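Local coordinates for O-methyltransferase family 3 (Niastella koreensis, PDB 7CVW), which transfers a methyl group from S-adenosyl-L-methionine to a hydroxyl of catechol-like compounds in a magnesium-dependent reaction, giving meta- and para-products in equal proportion, at residues A[166-171]-A[210-215]. Sequence-based numbering, arbitrary orientation.
With MG (magnesium ion), chain C.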
ATOM      1  N   ASN A 166       7.152  11.166   1.879  1.00  8.06           N
ATOM      2  CA  ASN A 166       7.255  12.611   1.520  1.00  8.80           C
ATOM      3  C   ASN A 166       7.938  12.791   0.159  1.00  8.71           C
ATOM      4  O   ASN A 166       8.827  13.652   0.018  1.00  9.17           O
ATOM      5  CB  ASN A 166       7.992  13.420   2.593  1.00  9.40           C
ATOM      6  CG  ASN A 166       7.443  13.188   3.989  1.00 10.23           C
ATOM      7  OD1 ASN A 166       8.169  12.702   4.853  1.00 10.08           O
ATOM      8  ND2 ASN A 166       6.177  13.508   4.213  1.00 11.00           N
ATOM      9  N   VAL A 167       7.496  12.049  -0.854  1.00  8.50           N
ATOM     10  CA  VAL A 167       8.130  12.103  -2.203  1.00  8.49           C
ATOM     11  C   VAL A 167       7.253  12.852  -3.221  1.00  9.18           C
ATOM     12  O   VAL A 167       7.694  12.896  -4.369  1.00  8.80           O
ATOM     13  CB  VAL A 167       8.521  10.703  -2.698  1.00  9.51           C
ATOM     14  CG1 VAL A 167       9.555  10.063  -1.778  1.00 10.10           C
ATOM     15  CG2 VAL A 167       7.311   9.820  -2.917  1.00  9.98           C
ATOM     16  N   ILE A 168       6.142  13.483  -2.827  1.00  8.95           N
ATOM     17  CA  ILE A 168       5.231  14.230  -3.751  1.00  9.46           C
ATOM     18  C   ILE A 168       5.110  15.707  -3.349  1.00 10.00           C
ATOM     19  O   ILE A 168       5.046  16.557  -4.246  1.00 10.09           O
ATOM     20  CB  ILE A 168       3.862  13.525  -3.858  1.00  9.86           C
ATOM     21  CG1 ILE A 168       3.990  12.175  -4.573  1.00  9.57           C
ATOM     22  CG2 ILE A 168       2.831  14.403  -4.546  1.00 10.18           C
ATOM     23  CD1 ILE A 168       4.622  12.226  -5.951  1.00  9.34           C
ATOM     24  N   ARG A 169       5.075  16.031  -2.056  1.00 11.25           N
ATOM     25  CA  ARG A 169       5.168  17.423  -1.530  1.00 12.19           C
ATOM     26  C   ARG A 169       4.140  18.329  -2.218  1.00 12.05           C
ATOM     27  O   ARG A 169       4.520  19.346  -2.807  1.00 11.66           O
ATOM     28  CB  ARG A 169       6.576  18.002  -1.709  1.00 14.46           C
ATOM     29  CG  ARG A 169       7.728  17.108  -1.281  1.00 17.71           C
ATOM     30  CD  ARG A 169       7.592  16.491   0.085  1.00 21.79           C
ATOM     31  NE  ARG A 169       7.302  17.408   1.171  1.00 25.06           N
ATOM     32  CZ  ARG A 169       8.045  17.582   2.263  1.00 26.31           C
ATOM     33  NH1 ARG A 169       7.624  18.420   3.192  1.00 27.32           N
ATOM     34  NH2 ARG A 169       9.157  16.897   2.460  1.00 26.08           N
ATOM     35  N   ASP A 170       2.867  17.963  -2.142  1.00 12.40           N
ATOM     36  CA  ASP A 170       1.728  18.809  -2.577  1.00 13.01           C
ATOM     37  C   ASP A 170       1.809  18.988  -4.097  1.00 13.14           C
ATOM     38  O   ASP A 170       1.232  19.945  -4.585  1.00 13.48           O
ATOM     39  CB  ASP A 170       1.729  20.156  -1.849  1.00 14.81           C
ATOM     40  CG  ASP A 170       0.374  20.843  -1.753  1.00 16.99           C
ATOM     41  OD1 ASP A 170      -0.630  20.139  -1.808  1.00 19.30           O
ATOM     42  OD2 ASP A 170       0.349  22.100  -1.640  1.00 21.34           O
ATOM     43  N   GLY A 171       2.499  18.090  -4.812  1.00 11.41           N
ATOM     44  CA  GLY A 171       2.629  18.123  -6.280  1.00 11.73           C
ATOM     45  C   GLY A 171       3.737  19.051  -6.739  1.00 12.33           C
ATOM     46  O   GLY A 171       3.876  19.236  -7.947  1.00 13.34           O
ATOM     47  N   LYS A 210      -2.798  15.094   6.754  1.00 11.75           N
ATOM     48  CA  LYS A 210      -1.562  15.822   6.388  1.00 11.88           C
ATOM     49  C   LYS A 210      -1.700  16.398   4.975  1.00 11.84           C
ATOM     50  O   LYS A 210      -2.590  15.972   4.207  1.00 11.98           O
ATOM     51  CB  LYS A 210      -0.357  14.884   6.465  1.00 12.06           C
ATOM     52  CG  LYS A 210      -0.146  14.223   7.820  1.00 11.72           C
ATOM     53  CD  LYS A 210       1.116  13.381   7.871  1.00 11.79           C
ATOM     54  CE  LYS A 210       2.392  14.187   7.766  1.00 11.65           C
ATOM     55  NZ  LYS A 210       3.573  13.360   8.060  1.00 11.95           N
ATOM     56  N   GLU A 211      -0.825  17.336   4.650  1.00 13.22           N
ATOM     57  CA  GLU A 211      -0.711  17.913   3.294  1.00 14.45           C
ATOM     58  C   GLU A 211      -0.567  16.765   2.286  1.00 12.36           C
ATOM     59  O   GLU A 211       0.192  15.777   2.545  1.00 11.73           O
ATOM     60  CB  GLU A 211       0.451  18.902   3.249  1.00 17.76           C
ATOM     61  CG  GLU A 211       0.620  19.607   1.913  1.00 22.27           C
ATOM     62  CD  GLU A 211       1.876  20.475   1.809  1.00 25.47           C
ATOM     63  OE1 GLU A 211       1.731  21.697   1.818  1.00 33.17           O
ATOM     64  OE2 GLU A 211       2.992  19.923   1.718  1.00 32.76           O
ATOM     65  N   TYR A 212      -1.288  16.884   1.175  1.00 11.73           N
ATOM     66  CA  TYR A 212      -1.149  16.020  -0.009  1.00 11.23           C
ATOM     67  C   TYR A 212       0.334  15.686  -0.220  1.00 10.89           C
ATOM     68  O   TYR A 212       1.190  16.604  -0.292  1.00 11.60           O
ATOM     69  CB  TYR A 212      -1.750  16.756  -1.207  1.00 11.61           C
ATOM     70  CG  TYR A 212      -1.460  16.176  -2.572  1.00 11.91           C
ATOM     71  CD1 TYR A 212      -1.561  14.826  -2.858  1.00 12.10           C
ATOM     72  CD2 TYR A 212      -1.142  17.032  -3.616  1.00 13.53           C
ATOM     73  CE1 TYR A 212      -1.323  14.336  -4.133  1.00 11.87           C
ATOM     74  CE2 TYR A 212      -0.963  16.560  -4.899  1.00 12.33           C
ATOM     75  CZ  TYR A 212      -1.012  15.211  -5.159  1.00 12.99           C
ATOM     76  OH  TYR A 212      -0.811  14.750  -6.423  1.00 13.51           O
ATOM     77  N   ASP A 213       0.625  14.401  -0.348  1.00 10.65           N
ATOM     78  CA  ASP A 213       2.019  13.930  -0.458  1.00 10.29           C
ATOM     79  C   ASP A 213       1.993  12.523  -1.043  1.00 10.60           C
ATOM     80  O   ASP A 213       1.124  12.196  -1.838  1.00 10.11           O
ATOM     81  CB  ASP A 213       2.687  14.044   0.918  1.00 10.57           C
ATOM     82  CG  ASP A 213       4.193  14.209   0.927  1.00 12.00           C
ATOM     83  OD1 ASP A 213       4.821  13.947  -0.089  1.00 10.61           O
ATOM     84  OD2 ASP A 213       4.716  14.635   1.961  1.00 13.82           O
ATOM     85  N   GLY A 214       2.986  11.720  -0.727  1.00 10.45           N
ATOM     86  CA  GLY A 214       3.043  10.352  -1.240  1.00 10.69           C
ATOM     87  C   GLY A 214       4.205   9.600  -0.642  1.00 10.26           C
ATOM     88  O   GLY A 214       5.151  10.211  -0.097  1.00  9.94           O
ATOM     89  N   MET A 215       4.151   8.292  -0.772  1.00  9.87           N
ATOM     90  CA  MET A 215       5.216   7.380  -0.306  1.00 10.62           C
ATOM     91  C   MET A 215       5.675   6.548  -1.493  1.00  9.71           C
ATOM     92  O   MET A 215       4.807   6.027  -2.231  1.00 10.28           O
ATOM     93  CB  MET A 215       4.727   6.446   0.799  1.00 12.77           C
ATOM     94  CG  MET A 215       4.464   7.150   2.086  1.00 14.77           C
ATOM     95  SD  MET A 215       4.390   5.958   3.471  1.00 17.98           S
ATOM     96  CE  MET A 215       3.626   7.004   4.720  1.00 18.13           C
TER
HETATM   97 MG    MG C 301       7.640  11.824   7.047  1.00  2.50          MG
HETATM   98  O   HOH W   1       6.368  11.464   9.031  1.00 10.03           O
HETATM   99  O   HOH W   2       9.362  13.448   7.853  1.00 11.48           O
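The carboxylate of Asp213 reaches into the loop Asn166 to Arg169, its CG roughly anti to the backbone N (chi1 -154°), and divides its two oxygens between backbone and side chain. OD1 accepts two amide hydrogens from across the contact, and a weak third from Gly214 N: Ile168 N, 3.1 Å from Asp213 OD1, comes nearly in line with the C-O bond, whereas Arg169 N, 2.9 Å from the same oxygen, approaches from above the carboxylate plane. OD2 takes the amide of Asn166, with ND2 at 2.9 Å from Asp213 OD2 in an almost straight bond (174°). That bond helps to set the amide's orientation, with Asn166 OD1 coordinating the magnesium ion at 2.4 Å and also accepting a hydrogen bond from Lys142. Asp213 is thus a second-shell residue, and its negative charge may polarise the amide toward the metal. The Arg169 guanidinium adds only a long electrostatic contact, NE lying 3.9 Å from Asp213 OD2 with no N-H directed at it.

The residues before and after Asp213 add backbone bonds. Val167 N donates to Gly214 O, and Asp170 N makes a weak bond to Tyr212 O.

Among the apolar contacts, Ile168 CG2 sits over one face of the Tyr212 ring, near its rim, 4.0 Å from CZ. Phe6 of the second subunit meets this ring edge-to-face. The carboxylates of Asp170 and Glu211 lie stacked, planes 7° apart and Asp170 OD2 3.7 Å from Glu211 OE1; such close like charges would probably repel unless screened or partly protonated.

Asp139 and Asp165 join Asn166 at the metal, completing the protein ligands of the Asp-Asp-Asn magnesium site of cation-dependent O-methyltransferases, with Asp213, at the start of antiparallel strand 213-220 of the Rossmann-like methyltransferase sheet, as second-shell partner of Asn166.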